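Long-range contacts in putative exported protein (PDB 5TTA), which is of unknown function but is made with a signal sequence and has a DUF5780 region of the E-set clan, consistent with a role outside the cytoplasm: residues S68-M73 with V213-G218; I48-T53 with G199-K204. One frame throughout, in Å; residues are numbered along the deposited sequence.

Contact 1: S68-M73 with V213-G218; sequences SEKAIM and VTFNDG
Phe215, Met73 and Asn216 carry most of this junction, the end of the antiparallel pairing of strands 72-82 and 205-215 in the larger, five-stranded sheet. Ile72 and Phe215 form a non-hydrogen-bonded pair, and a backbone bond lies on each side of it: Met73 N donates to Thr214 O (2.8 Å), in the carbonyl plane, and Asn216 N donates to Ala71 O (3.0 Å) from above the plane of the Ala71 carbonyl. The Phe215 ring is clamped between two side chains. Lys70, bent at chi3 (-88°), lays CE over the ring centre, 3.8 Å from the centroid, and its NZ makes a cation-pi contact on the same face; Val213 CG2 packs toward the rim of the opposite face, and Ala71 O meets the edge in the ring plane. Ile72 CG1 runs alongside, 3.7 Å from Phe215 CE1. At the other end, Met73, a selenomethionine, has a crowded chi1 of 85° that puts CG 3.9 Å from Thr214 CG2, and the extended chi2 then carries SE to 3.5 Å from Phe215 O. The amide of Asn216 fits against Ala71 CB and sets OD1 3.1 Å from Met73 CB. A type I turn from Phe215 to Gly218 leads toward strand 220-222, whose Trp221 touches Val213 and Phe215. Pro40 also reaches Phe215, Leu41 of strand 41-50 packs on Ile72, and helix 156-175 covers Met73 through Lys170, Ala173 and Lys174.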
ATOM      1  N   SER A  68       2.553  -4.776  28.693  1.00 25.65           N
ATOM      2  CA  SER A  68       1.452  -5.718  28.608  1.00 29.84           C
ATOM      3  C   SER A  68       1.921  -7.038  28.013  1.00 32.80           C
ATOM      4  O   SER A  68       3.080  -7.206  27.616  1.00 31.20           O
ATOM      5  CB  SER A  68       0.305  -5.132  27.790  1.00 34.82           C
ATOM      6  OG  SER A  68       0.543  -5.254  26.405  1.00 31.88           O
ATOM      7  N   GLU A  69       1.000  -7.992  27.944  1.00 35.37           N
ATOM      8  CA  GLU A  69       1.279  -9.297  27.363  1.00 36.75           C
ATOM      9  C   GLU A  69       0.937  -9.369  25.879  1.00 32.72           C
ATOM     10  O   GLU A  69       1.021 -10.445  25.281  1.00 37.56           O
ATOM     11  CB  GLU A  69       0.520 -10.371  28.140  1.00 49.23           C
ATOM     12  CG  GLU A  69       1.021 -10.530  29.566  1.00 59.77           C
ATOM     13  CD  GLU A  69       0.214 -11.547  30.361  1.00 75.25           C
ATOM     14  OE1 GLU A  69      -1.037 -11.521  30.277  1.00 78.19           O
ATOM     15  OE2 GLU A  69       0.833 -12.377  31.066  1.00 79.54           O
ATOM     16  N   LYS A  70       0.592  -8.248  25.264  1.00 28.20           N
ATOM     17  CA  LYS A  70       0.145  -8.210  23.885  1.00 30.97           C
ATOM     18  C   LYS A  70       1.033  -7.274  23.087  1.00 25.22           C
ATOM     19  O   LYS A  70       1.489  -6.249  23.605  1.00 21.49           O
ATOM     20  CB  LYS A  70      -1.309  -7.739  23.792  1.00 31.97           C
ATOM     21  CG  LYS A  70      -2.300  -8.631  24.521  1.00 39.36           C
ATOM     22  CD  LYS A  70      -3.695  -8.011  24.472  1.00 42.25           C
ATOM     23  CE  LYS A  70      -3.923  -7.042  25.631  1.00 42.46           C
ATOM     24  NZ  LYS A  70      -5.301  -6.456  25.634  1.00 48.05           N
ATOM     25  N   ALA A  71       1.278  -7.643  21.830  1.00 26.83           N
ATOM     26  CA  ALA A  71       2.017  -6.780  20.918  1.00 27.76           C
ATOM     27  C   ALA A  71       1.209  -5.530  20.581  1.00 22.47           C
ATOM     28  O   ALA A  71       0.001  -5.603  20.350  1.00 22.55           O
ATOM     29  CB  ALA A  71       2.349  -7.544  19.643  1.00 21.75           C
ATOM     30  N   ILE A  72       1.887  -4.386  20.510  1.00 17.33           N
ATOM     31  CA  ILE A  72       1.241  -3.094  20.275  1.00 19.85           C
ATOM     32  C   ILE A  72       1.471  -2.677  18.822  1.00 26.21           C
ATOM     33  O   ILE A  72       2.605  -2.400  18.409  1.00 18.93           O
ATOM     34  CB  ILE A  72       1.755  -2.032  21.258  1.00 25.18           C
ATOM     35  CG1 ILE A  72       1.205  -2.325  22.670  1.00 26.69           C
ATOM     36  CG2 ILE A  72       1.370  -0.604  20.790  1.00 20.68           C
ATOM     37  CD1 ILE A  72       1.887  -1.555  23.781  1.00 26.26           C
HETATM   38  N   MSE A  73       0.390  -2.628  18.040  1.00 21.18           N
HETATM   39  CA  MSE A  73       0.512  -2.299  16.625  1.00 22.91           C
HETATM   40  C   MSE A  73       0.349  -0.808  16.336  1.00 27.31           C
HETATM   41  O   MSE A  73       0.813  -0.353  15.295  1.00 23.84           O
HETATM   42  CB  MSE A  73      -0.491  -3.112  15.789  1.00 29.23           C
HETATM   43  CG  MSE A  73      -1.882  -2.540  15.674  1.00 39.52           C
HETATM   44 SE   MSE A  73      -3.023  -3.711  14.585  0.77 47.36          SE
HETATM   45  CE  MSE A  73      -2.177  -3.450  12.917  1.00 33.58           C
ATOM     46  N   VAL A 213      -3.815   2.956  22.780  1.00 17.57           N
ATOM     47  CA  VAL A 213      -2.979   2.003  22.047  1.00 27.13           C
ATOM     48  C   VAL A 213      -3.887   0.985  21.380  1.00 22.33           C
ATOM     49  O   VAL A 213      -5.013   0.731  21.826  1.00 21.39           O
ATOM     50  CB  VAL A 213      -1.907   1.261  22.896  1.00 27.16           C
ATOM     51  CG1 VAL A 213      -1.056   2.206  23.777  1.00 22.67           C
ATOM     52  CG2 VAL A 213      -2.491   0.123  23.682  1.00 22.26           C
ATOM     53  N   THR A 214      -3.377   0.393  20.302  1.00 15.71           N
ATOM     54  CA  THR A 214      -4.083  -0.640  19.550  1.00 21.36           C
ATOM     55  C   THR A 214      -3.208  -1.886  19.533  1.00 21.13           C
ATOM     56  O   THR A 214      -2.045  -1.811  19.126  1.00 19.87           O
ATOM     57  CB  THR A 214      -4.367  -0.194  18.114  1.00 25.85           C
ATOM     58  OG1 THR A 214      -5.086   1.046  18.124  1.00 30.07           O
ATOM     59  CG2 THR A 214      -5.177  -1.273  17.377  1.00 27.42           C
ATOM     60  N   PHE A 215      -3.751  -3.012  19.987  1.00 24.63           N
ATOM     61  CA  PHE A 215      -2.984  -4.256  20.026  1.00 25.10           C
ATOM     62  C   PHE A 215      -3.144  -5.028  18.716  1.00 23.86           C
ATOM     63  O   PHE A 215      -3.964  -4.689  17.851  1.00 22.34           O
ATOM     64  CB  PHE A 215      -3.409  -5.105  21.233  1.00 22.10           C
ATOM     65  CG  PHE A 215      -3.209  -4.423  22.561  1.00 25.09           C
ATOM     66  CD1 PHE A 215      -1.952  -4.375  23.160  1.00 24.17           C
ATOM     67  CD2 PHE A 215      -4.276  -3.851  23.229  1.00 30.69           C
ATOM     68  CE1 PHE A 215      -1.763  -3.751  24.388  1.00 27.81           C
ATOM     69  CE2 PHE A 215      -4.099  -3.224  24.462  1.00 32.01           C
ATOM     70  CZ  PHE A 215      -2.845  -3.179  25.043  1.00 32.59           C
ATOM     71  N   ASN A 216      -2.310  -6.061  18.553  1.00 27.28           N
ATOM     72  CA  ASN A 216      -2.296  -6.826  17.311  1.00 23.07           C
ATOM     73  C   ASN A 216      -3.602  -7.550  17.048  1.00 30.93           C
ATOM     74  O   ASN A 216      -3.889  -7.859  15.889  1.00 32.54           O
ATOM     75  CB  ASN A 216      -1.148  -7.843  17.306  1.00 26.13           C
ATOM     76  CG  ASN A 216       0.117  -7.272  16.704  1.00 32.35           C
ATOM     77  OD1 ASN A 216       0.262  -6.051  16.608  1.00 27.95           O
ATOM     78  ND2 ASN A 216       1.045  -8.146  16.298  1.00 30.07           N
ATOM     79  N   ASP A 217      -4.398  -7.832  18.079  1.00 28.87           N
ATOM     80  CA  ASP A 217      -5.679  -8.473  17.825  1.00 30.12           C
ATOM     81  C   ASP A 217      -6.764  -7.484  17.402  1.00 32.29           C
ATOM     82  O   ASP A 217      -7.909  -7.895  17.216  1.00 38.35           O
ATOM     83  CB  ASP A 217      -6.128  -9.266  19.061  1.00 35.73           C
ATOM     84  CG  ASP A 217      -6.478  -8.375  20.248  1.00 37.40           C
ATOM     85  OD1 ASP A 217      -6.024  -7.217  20.315  1.00 30.81           O
ATOM     86  OD2 ASP A 217      -7.220  -8.849  21.129  1.00 43.64           O
ATOM     87  N   GLY A 218      -6.433  -6.200  17.239  1.00 27.40           N
ATOM     88  CA  GLY A 218      -7.402  -5.186  16.893  1.00 34.08           C
ATOM     89  C   GLY A 218      -8.026  -4.449  18.064  1.00 27.00           C
ATOM     90  O   GLY A 218      -8.682  -3.422  17.847  1.00 24.60           O
TER

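Contact 2: I48-T53 with G199-K204; sequences IQYDDT and GEHGVK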
ATOM      1  N   ILE A  48      14.839  15.844  24.743  1.00 24.49           N
ATOM      2  CA  ILE A  48      15.539  16.264  23.526  1.00 19.93           C
ATOM      3  C   ILE A  48      16.901  15.618  23.561  1.00 22.35           C
ATOM      4  O   ILE A  48      17.602  15.706  24.579  1.00 24.13           O
ATOM      5  CB  ILE A  48      15.699  17.791  23.462  1.00 25.89           C
ATOM      6  CG1 ILE A  48      14.369  18.484  23.680  1.00 30.43           C
ATOM      7  CG2 ILE A  48      16.390  18.210  22.146  1.00 23.44           C
ATOM      8  CD1 ILE A  48      13.721  18.959  22.431  1.00 37.67           C
ATOM      9  N   GLN A  49      17.263  14.952  22.465  1.00 22.42           N
ATOM     10  CA  GLN A  49      18.601  14.434  22.254  1.00 29.52           C
ATOM     11  C   GLN A  49      19.084  14.877  20.877  1.00 29.93           C
ATOM     12  O   GLN A  49      18.283  15.091  19.959  1.00 22.13           O
ATOM     13  CB  GLN A  49      18.613  12.908  22.381  1.00 26.02           C
ATOM     14  CG  GLN A  49      18.025  12.456  23.729  1.00 37.83           C
ATOM     15  CD  GLN A  49      18.153  10.960  24.023  1.00 49.56           C
ATOM     16  OE1 GLN A  49      18.721  10.193  23.237  1.00 51.01           O
ATOM     17  NE2 GLN A  49      17.605  10.540  25.171  1.00 51.56           N
ATOM     18  N   TYR A  50      20.399  15.021  20.746  1.00 20.57           N
ATOM     19  CA  TYR A  50      21.028  15.435  19.493  1.00 21.82           C
ATOM     20  C   TYR A  50      21.835  14.285  18.912  1.00 30.49           C
ATOM     21  O   TYR A  50      22.497  13.544  19.649  1.00 29.37           O
ATOM     22  CB  TYR A  50      21.933  16.643  19.724  1.00 24.88           C
ATOM     23  CG  TYR A  50      21.197  17.758  20.420  1.00 29.79           C
ATOM     24  CD1 TYR A  50      21.110  17.810  21.811  1.00 34.38           C
ATOM     25  CD2 TYR A  50      20.539  18.731  19.679  1.00 27.62           C
ATOM     26  CE1 TYR A  50      20.400  18.831  22.442  1.00 36.15           C
ATOM     27  CE2 TYR A  50      19.845  19.755  20.294  1.00 31.76           C
ATOM     28  CZ  TYR A  50      19.774  19.806  21.661  1.00 33.66           C
ATOM     29  OH  TYR A  50      19.082  20.841  22.246  1.00 36.57           O
ATOM     30  N   ASP A  51      21.798  14.144  17.589  1.00 26.60           N
ATOM     31  CA  ASP A  51      22.505  13.025  16.998  1.00 28.56           C
ATOM     32  C   ASP A  51      24.017  13.268  17.041  1.00 28.83           C
ATOM     33  O   ASP A  51      24.503  14.348  17.411  1.00 28.36           O
ATOM     34  CB  ASP A  51      21.999  12.754  15.580  1.00 35.05           C
ATOM     35  CG  ASP A  51      22.375  13.847  14.567  1.00 34.24           C
ATOM     36  OD1 ASP A  51      23.486  14.429  14.631  1.00 35.12           O
ATOM     37  OD2 ASP A  51      21.555  14.090  13.653  1.00 34.65           O
ATOM     38  N   ASP A  52      24.763  12.236  16.657  1.00 33.39           N
ATOM     39  CA  ASP A  52      26.218  12.230  16.783  1.00 44.97           C
ATOM     40  C   ASP A  52      26.942  12.877  15.614  1.00 45.06           C
ATOM     41  O   ASP A  52      28.154  13.090  15.711  1.00 54.95           O
ATOM     42  CB  ASP A  52      26.731  10.796  16.918  1.00 61.79           C
ATOM     43  CG  ASP A  52      26.427  10.199  18.261  1.00 78.75           C
ATOM     44  OD1 ASP A  52      26.116   8.988  18.311  1.00 89.39           O
ATOM     45  OD2 ASP A  52      26.502  10.941  19.267  1.00 84.18           O
ATOM     46  N   THR A  53      26.252  13.163  14.512  1.00 35.97           N
ATOM     47  CA  THR A  53      26.892  13.742  13.340  1.00 33.76           C
ATOM     48  C   THR A  53      27.389  15.139  13.687  1.00 36.65           C
ATOM     49  O   THR A  53      27.067  15.671  14.757  1.00 34.97           O
ATOM     50  CB  THR A  53      25.912  13.788  12.166  1.00 34.51           C
ATOM     51  OG1 THR A  53      24.992  14.873  12.355  1.00 40.05           O
ATOM     52  CG2 THR A  53      25.149  12.482  12.053  1.00 40.74           C
ATOM     53  N   GLY A 199      23.786  25.096  19.396  1.00 30.41           N
ATOM     54  CA  GLY A 199      23.286  23.906  20.031  1.00 39.25           C
ATOM     55  C   GLY A 199      22.159  24.137  21.018  1.00 38.43           C
ATOM     56  O   GLY A 199      21.705  23.169  21.640  1.00 41.54           O
ATOM     57  N   GLU A 200      21.693  25.375  21.178  1.00 35.83           N
ATOM     58  CA  GLU A 200      20.675  25.683  22.177  1.00 40.38           C
ATOM     59  C   GLU A 200      19.282  25.344  21.664  1.00 35.58           C
ATOM     60  O   GLU A 200      18.970  25.548  20.488  1.00 30.88           O
ATOM     61  CB  GLU A 200      20.711  27.162  22.561  1.00 47.83           C
ATOM     62  CG  GLU A 200      22.057  27.686  22.996  1.00 62.29           C
ATOM     63  CD  GLU A 200      22.061  29.204  23.102  1.00 74.97           C
ATOM     64  OE1 GLU A 200      22.110  29.726  24.239  1.00 77.44           O
ATOM     65  OE2 GLU A 200      21.992  29.875  22.043  1.00 75.45           O
ATOM     66  N   HIS A 201      18.432  24.857  22.571  1.00 28.10           N
ATOM     67  CA  HIS A 201      17.042  24.549  22.268  1.00 23.29           C
ATOM     68  C   HIS A 201      16.157  25.257  23.287  1.00 24.60           C
ATOM     69  O   HIS A 201      16.366  25.100  24.493  1.00 29.91           O
ATOM     70  CB  HIS A 201      16.787  23.044  22.295  1.00 24.92           C
ATOM     71  CG  HIS A 201      15.711  22.606  21.355  1.00 25.36           C
ATOM     72  ND1 HIS A 201      14.429  23.106  21.411  1.00 27.95           N
ATOM     73  CD2 HIS A 201      15.734  21.743  20.315  1.00 23.51           C
ATOM     74  CE1 HIS A 201      13.706  22.566  20.445  1.00 27.48           C
ATOM     75  NE2 HIS A 201      14.470  21.725  19.776  1.00 21.91           N
ATOM     76  N   GLY A 202      15.170  26.023  22.806  1.00 23.75           N
ATOM     77  CA  GLY A 202      14.282  26.718  23.727  1.00 23.27           C
ATOM     78  C   GLY A 202      13.453  25.768  24.568  1.00 20.53           C
ATOM     79  O   GLY A 202      12.981  26.134  25.653  1.00 28.40           O
ATOM     80  N   VAL A 203      13.232  24.561  24.071  1.00 21.26           N
ATOM     81  CA  VAL A 203      12.471  23.546  24.796  1.00 23.92           C
ATOM     82  C   VAL A 203      13.392  22.897  25.817  1.00 27.31           C
ATOM     83  O   VAL A 203      14.420  22.320  25.455  1.00 26.74           O
ATOM     84  CB  VAL A 203      11.890  22.493  23.847  1.00 22.11           C
ATOM     85  CG1 VAL A 203      11.272  21.352  24.653  1.00 21.16           C
ATOM     86  CG2 VAL A 203      10.875  23.101  22.902  1.00 26.20           C
ATOM     87  N   LYS A 204      13.022  22.986  27.098  1.00 19.43           N
ATOM     88  CA  LYS A 204      13.791  22.381  28.175  1.00 26.08           C
ATOM     89  C   LYS A 204      13.166  21.089  28.671  1.00 32.13           C
ATOM     90  O   LYS A 204      13.890  20.170  29.071  1.00 24.05           O
ATOM     91  CB  LYS A 204      13.925  23.380  29.341  1.00 25.06           C
ATOM     92  CG  LYS A 204      14.755  22.905  30.521  1.00 34.73           C
ATOM     93  CD  LYS A 204      16.207  22.651  30.144  1.00 47.70           C
ATOM     94  CE  LYS A 204      17.123  22.827  31.350  1.00 50.10           C
ATOM     95  NZ  LYS A 204      16.978  21.717  32.314  1.00 51.10           N
TER
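An isoleucine-on-histidine CH-pi contact joins the end of strand 41-50, an outermost strand of a three-stranded antiparallel sheet, to the short, weakly bonded strand about 200-201, which pairs with 194-195. The backbones stay well apart, 7.9 Å between Ile48 CA and Lys204 CA, so side chains do most of the bridging, with the carbonyl O of Gly199 the main-chain atom that takes part. Ile48 crosses His201 at about a right angle and sets CD1 over the centre of the imidazole, 4.0 Å from the ring centroid and 12° off its normal. The same methyl reaches Val203 CG1 at 4.1 Å, while Ile48 CG2 lies by His201 CD2. Two residues along, Tyr50 comes in obliquely and brings its hydroxyl tip to the root of the histidine: OH is 3.2 Å from His201 CB, which lies near the plane of the phenol ring. Gly199 O is close to the same tip.

Hydrogen bonds beyond this first shell fix the imidazole. NE2 bonds to Leu190 O, consistent with a proton on that nitrogen. Both ring nitrogens are engaged, which holds the face presented to Ile48. Pro58 of strand 58-66 touches both Tyr50 and His201, and Leu190 also packs on Ile48. The bond from Val203 N to His201 ND1 is 3.3 Å long, fairly straight at 160°, and lies close to the ring plane.

Overall arrangement
Contacts 1 and 2 lie on opposite sides of the chain's centre, their own centres 32 Å apart and their nearest atoms about 20 Å apart, so neither touches the other. Strand 41-50 links them: Leu41, at its beginning, packs on Ile72 and Val213 of contact 1, and its far end supplies Ile48 and Tyr50 to contact 2. A second link runs from the short strand 200-201 of contact 2 into strand 205-215, which ends at contact 1. The segments alternate in sequence, 48-53, 68-73, 199-204 and 213-218. Contact 1 combines main-chain strand pairing with side-chain packing and is partly buried, whereas contact 2 is largely a side-chain bridge at the surface between two sheets.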